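Local coordinates for NikO protein (Streptomyces tendae, PDB 4FQD), which is an enolpyruvyl transferase essential in nikkomycin biosynthesis, probably transferring the enolpyruvyl group of phosphoenolpyruvate to a hydroxylated acceptor, at residues Gly351-Pro357 with Val391-Pro397; Gln344-Ala348 with Arg368-Ala372. The protein carries 4 engineered substitutions. One frame throughout, in Å; residues are numbered along the deposited sequence.

Both contacts belong to one beta-alpha-beta-alpha-beta-beta unit, the repeat from which the inverse alpha/beta barrel of EPSP synthase relatives is built. Along the chain their segments alternate: Gln344-Ala348, Gly351-Pro357, Arg368-Ala372, Val391-Pro397. Helix 344-351 serves contact 2 at its start and runs into contact 1 at its end, where the chain turns into strand 356-362. Contact 1 lies at one end of the two central strands, 356-362 and 388-393, of its four-stranded sheet; contact 2 is buried beneath that sheet. Their centres are about 13 Å apart, yet Val391 CG2 lies 3.8 Å from Ala348 O. Together they tie both ends of the helix to later parts of the unit, loop 368-372 and strand 388-393.

Contact 1 (Gly351-Pro357 with Val391-Pro397); sequences GAYAEGP and VDGPCPP
In the beta-alpha-beta-alpha-beta-beta repeat of the EPSP synthase fold, helix 344-351 turns into strand 356-362 beside the end of antiparallel strand 388-393. Ala354 N to Gly351 O (3.1 Å) closes a type I turn. Pro357 and Asp392 form a non-hydrogen-bonded pair, CA-CA 4.7 Å. Gly356 N donates to Gly393 O (3.0 Å), and Gly393 N returns a weak bond to Gly356 O (3.1 Å). At phi 139° a CB on Gly356 would jam against the preceding carbonyl; on Gly393 it would strike Gly351 O and Ala354 O. After a cis peptide to Pro394, Cys395 N donates a nearly straight hydrogen bond to Ala352 O (2.7 Å, N-H...O angle 166°). The proline nitrogens have no hydrogen: Pro394 N faces Ala354 O at 3.2 Å. Backbone bonds also join Tyr353 and Glu355 to Leu327, Val391 to Thr358, Asp392 to Arg381; Asp392 OD2 forms a salt bridge with Arg390 NH1. Pro396 CB makes a CH-pi contact over the Tyr353 (m) ring face, 4.0 Å from its centroid.

Contact 2 (Gln344-Ala348 with Arg368-Ala372); sequences QPFLA and RFGFA
Residues Gln344-Ala348 form the first turn of helix 344-351, with Ala348 N bonded to Gln344 O at 2.9 Å. Arg368-Ala372 is a loop whose type I turn from Phe369 to Ala372, closed by Ala372 N to Phe369 O (3.1 Å), leads into helix 372-378. The backbones stay apart: the nearest CA atoms, of Pro345 and Phe371, are 7.5 Å from each other, and no hydrogen bond crosses. Side chains fill the gap. Phe371 (chi1 p, chi2 -90°) points at the helix and takes Pro345 CB over its ring face, 3.9 Å from the centroid, a CH-pi contact; proline fits the helix's first turn, where an amide hydrogen has no carbonyl to reach. Ala348, small enough to admit the ring, brings CB to 4.0 Å from Phe371 CE2. In the repeating unit of the inverse alpha/beta barrel this joins the first helix to the start of the second, and Ala411 of helix 409-419 also touches Phe371. Gln344, with chi1 off its wells at 133°, sets OE1 at the edge of the Phe371 ring, 3.5 Å from CE1, and 3.3 Å from Phe369 CE1, while its NE2 bonds to Glu362. Arg368 NH2 forms a salt bridge with Asp342.

Contact 1 (Gly351-Pro357 with Val391-Pro397)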
loop_
_atom_site.group_PDB
_atom_site.type_symbol
_atom_site.label_atom_id
_atom_site.label_comp_id
_atom_site.label_asym_id
_atom_site.label_seq_id
_atom_site.Cartn_x
_atom_site.Cartn_y
_atom_site.Cartn_z
ATOM N N GLY A 351 3.790 2.913 15.075
ATOM C CA GLY A 351 4.600 3.646 14.120
ATOM C C GLY A 351 5.206 4.904 14.712
ATOM O O GLY A 351 6.232 5.393 14.237
ATOM N N ALA A 352 4.572 5.428 15.757
ATOM C CA ALA A 352 5.066 6.617 16.441
ATOM C C ALA A 352 6.363 6.320 17.186
ATOM O O ALA A 352 7.099 7.233 17.560
ATOM C CB ALA A 352 4.014 7.155 17.398
ATOM N N TYR A 353 6.635 5.037 17.399
ATOM C CA TYR A 353 7.845 4.608 18.088
ATOM C C TYR A 353 8.877 4.068 17.103
ATOM O O TYR A 353 9.963 3.645 17.498
ATOM C CB TYR A 353 7.513 3.550 19.141
ATOM C CG TYR A 353 6.730 4.084 20.319
ATOM C CD1 TYR A 353 5.361 4.300 20.228
ATOM C CD2 TYR A 353 7.360 4.366 21.524
ATOM C CE1 TYR A 353 4.642 4.787 21.304
ATOM C CE2 TYR A 353 6.649 4.852 22.605
ATOM C CZ TYR A 353 5.290 5.060 22.490
ATOM O OH TYR A 353 4.579 5.544 23.563
ATOM N N ALA A 354 8.530 4.085 15.821
ATOM C CA ALA A 354 9.444 3.643 14.776
ATOM C C ALA A 354 10.294 4.808 14.284
ATOM O O ALA A 354 9.874 5.961 14.353
ATOM C CB ALA A 354 8.671 3.026 13.621
ATOM N N GLU A 355 11.490 4.505 13.793
ATOM C CA GLU A 355 12.381 5.538 13.275
ATOM C C GLU A 355 12.205 5.736 11.773
ATOM O O GLU A 355 12.893 5.111 10.966
ATOM C CB GLU A 355 13.838 5.219 13.611
ATOM C CG GLU A 355 14.176 5.418 15.077
ATOM C CD GLU A 355 15.658 5.281 15.362
ATOM O OE1 GLU A 355 16.384 4.740 14.500
ATOM O OE2 GLU A 355 16.097 5.719 16.447
ATOM N N GLY A 356 11.278 6.616 11.410
ATOM C CA GLY A 356 10.980 6.878 10.017
ATOM C C GLY A 356 9.491 7.028 9.781
ATOM O O GLY A 356 8.699 6.948 10.720
ATOM N N PRO A 357 9.100 7.250 8.519
ATOM C CA PRO A 357 7.697 7.452 8.148
ATOM C C PRO A 357 6.944 6.133 8.004
ATOM O O PRO A 357 7.414 5.230 7.313
ATOM C CB PRO A 357 7.788 8.136 6.774
ATOM C CG PRO A 357 9.258 8.405 6.535
ATOM C CD PRO A 357 9.997 7.420 7.366
ATOM N N VAL A 391 2.509 8.548 9.533
ATOM C CA VAL A 391 3.032 8.858 10.856
ATOM C C VAL A 391 4.528 9.147 10.780
ATOM O O VAL A 391 5.306 8.321 10.301
ATOM C CB VAL A 391 2.778 7.708 11.851
ATOM C CG1 VAL A 391 3.428 8.010 13.193
ATOM C CG2 VAL A 391 1.284 7.473 12.018
ATOM N N ASP A 392 4.924 10.326 11.248
ATOM C CA ASP A 392 6.322 10.741 11.202
ATOM C C ASP A 392 7.076 10.356 12.469
ATOM O O ASP A 392 7.300 11.188 13.347
ATOM C CB ASP A 392 6.427 12.251 10.976
ATOM C CG ASP A 392 6.004 12.659 9.580
ATOM O OD1 ASP A 392 6.269 11.891 8.633
ATOM O OD2 ASP A 392 5.410 13.747 9.430
ATOM N N GLY A 393 7.471 9.090 12.556
ATOM C CA GLY A 393 8.230 8.610 13.695
ATOM C C GLY A 393 9.694 8.995 13.603
ATOM O O GLY A 393 10.219 9.175 12.504
ATOM N N PRO A 394 10.369 9.118 14.758
ATOM C CA PRO A 394 9.804 8.906 16.095
ATOM C C PRO A 394 8.995 10.105 16.578
ATOM O O PRO A 394 9.441 11.245 16.449
ATOM C CB PRO A 394 11.048 8.737 16.982
ATOM C CG PRO A 394 12.218 8.631 16.040
ATOM C CD PRO A 394 11.814 9.376 14.818
ATOM N N CYS A 395 7.815 9.840 17.126
ATOM C CA CYS A 395 6.982 10.889 17.701
ATOM C C CYS A 395 6.050 10.331 18.775
ATOM O O CYS A 395 4.829 10.414 18.645
ATOM C CB CYS A 395 6.166 11.581 16.607
ATOM S SG CYS A 395 5.166 10.459 15.599
ATOM N N PRO A 396 6.625 9.769 19.851
ATOM C CA PRO A 396 5.795 9.144 20.886
ATOM C C PRO A 396 4.970 10.179 21.639
ATOM O O PRO A 396 5.421 11.311 21.804
ATOM C CB PRO A 396 6.828 8.506 21.817
ATOM C CG PRO A 396 8.038 9.348 21.659
ATOM C CD PRO A 396 8.050 9.789 20.225
ATOM N N PRO A 397 3.763 9.795 22.086
ATOM C CA PRO A 397 2.880 10.701 22.828
ATOM C C PRO A 397 3.506 11.110 24.157
ATOM O O PRO A 397 4.049 10.260 24.864
ATOM C CB PRO A 397 1.627 9.852 23.064
ATOM C CG PRO A 397 2.100 8.438 22.975
ATOM C CD PRO A 397 3.184 8.448 21.944
#

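Contact 2 (Gln344-Ala348 with Arg368-Ala372)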
loop_
_atom_site.group_PDB
_atom_site.type_symbol
_atom_site.label_atom_id
_atom_site.label_comp_id
_atom_site.label_asym_id
_atom_site.label_seq_id
_atom_site.Cartn_x
_atom_site.Cartn_y
_atom_site.Cartn_z
ATOM N N GLN A 344 -5.355 -1.251 11.999
ATOM C CA GLN A 344 -4.582 -0.091 11.559
ATOM C C GLN A 344 -4.321 1.014 12.606
ATOM O O GLN A 344 -3.208 1.536 12.669
ATOM C CB GLN A 344 -5.182 0.480 10.264
ATOM C CG GLN A 344 -5.360 1.982 10.249
ATOM C CD GLN A 344 -6.766 2.386 9.858
ATOM O OE1 GLN A 344 -7.372 3.250 10.489
ATOM N NE2 GLN A 344 -7.293 1.761 8.810
ATOM N N PRO A 345 -5.329 1.377 13.426
ATOM C CA PRO A 345 -5.044 2.429 14.414
ATOM C C PRO A 345 -3.957 2.047 15.419
ATOM O O PRO A 345 -3.177 2.905 15.837
ATOM C CB PRO A 345 -6.384 2.602 15.137
ATOM C CG PRO A 345 -7.400 2.150 14.158
ATOM C CD PRO A 345 -6.759 1.017 13.419
ATOM N N PHE A 346 -3.907 0.775 15.799
ATOM C CA PHE A 346 -2.911 0.309 16.756
ATOM C C PHE A 346 -1.527 0.229 16.119
ATOM O O PHE A 346 -0.512 0.405 16.791
ATOM C CB PHE A 346 -3.320 -1.044 17.336
ATOM C CG PHE A 346 -4.691 -1.046 17.946
ATOM C CD1 PHE A 346 -4.896 -0.546 19.221
ATOM C CD2 PHE A 346 -5.776 -1.540 17.241
ATOM C CE1 PHE A 346 -6.157 -0.542 19.784
ATOM C CE2 PHE A 346 -7.040 -1.540 17.798
ATOM C CZ PHE A 346 -7.231 -1.040 19.071
ATOM N N LEU A 347 -1.496 -0.034 14.818
ATOM C CA LEU A 347 -0.244 -0.064 14.077
ATOM C C LEU A 347 0.279 1.353 13.868
ATOM O O LEU A 347 1.486 1.573 13.757
ATOM C CB LEU A 347 -0.437 -0.769 12.734
ATOM C CG LEU A 347 -0.887 -2.227 12.837
ATOM C CD1 LEU A 347 -1.188 -2.802 11.464
ATOM C CD2 LEU A 347 0.170 -3.057 13.547
ATOM N N ALA A 348 -0.641 2.310 13.819
ATOM C CA ALA A 348 -0.282 3.717 13.693
ATOM C C ALA A 348 0.410 4.198 14.962
ATOM O O ALA A 348 1.375 4.959 14.904
ATOM C CB ALA A 348 -1.515 4.557 13.410
ATOM N N ARG A 368 -11.814 6.637 8.250
ATOM C CA ARG A 368 -11.755 6.202 9.643
ATOM C C ARG A 368 -10.387 6.483 10.266
ATOM O O ARG A 368 -9.844 5.675 11.023
ATOM C CB ARG A 368 -12.168 4.734 9.809
ATOM C CG ARG A 368 -11.260 3.719 9.147
ATOM C CD ARG A 368 -11.677 2.308 9.523
ATOM N NE ARG A 368 -11.530 2.042 10.953
ATOM C CZ ARG A 368 -11.848 0.890 11.534
ATOM N NH1 ARG A 368 -12.335 -0.109 10.809
ATOM N NH2 ARG A 368 -11.681 0.735 12.841
ATOM N N PHE A 369 -9.841 7.647 9.935
ATOM C CA PHE A 369 -8.629 8.137 10.569
ATOM C C PHE A 369 -9.004 9.241 11.546
ATOM O O PHE A 369 -8.257 10.199 11.737
ATOM C CB PHE A 369 -7.654 8.668 9.518
ATOM C CG PHE A 369 -7.083 7.604 8.627
ATOM C CD1 PHE A 369 -6.708 6.375 9.147
ATOM C CD2 PHE A 369 -6.925 7.828 7.269
ATOM C CE1 PHE A 369 -6.183 5.392 8.329
ATOM C CE2 PHE A 369 -6.400 6.848 6.446
ATOM C CZ PHE A 369 -6.029 5.628 6.977
ATOM N N GLY A 370 -10.175 9.100 12.163
ATOM C CA GLY A 370 -10.680 10.092 13.095
ATOM C C GLY A 370 -9.916 10.134 14.405
ATOM O O GLY A 370 -10.088 11.056 15.203
ATOM N N PHE A 371 -9.076 9.131 14.631
ATOM C CA PHE A 371 -8.248 9.078 15.829
ATOM C C PHE A 371 -7.005 9.950 15.673
ATOM O O PHE A 371 -6.398 10.366 16.660
ATOM C CB PHE A 371 -7.840 7.632 16.133
ATOM C CG PHE A 371 -7.080 6.966 15.017
ATOM C CD1 PHE A 371 -7.747 6.271 14.022
ATOM C CD2 PHE A 371 -5.697 7.031 14.967
ATOM C CE1 PHE A 371 -7.050 5.657 12.996
ATOM C CE2 PHE A 371 -4.995 6.422 13.944
ATOM C CZ PHE A 371 -5.673 5.733 12.958
ATOM N N ALA A 372 -6.636 10.218 14.424
ATOM C CA ALA A 372 -5.416 10.965 14.109
ATOM C C ALA A 372 -5.311 12.376 14.714
ATOM O O ALA A 372 -4.279 12.712 15.294
ATOM C CB ALA A 372 -5.173 10.997 12.592
#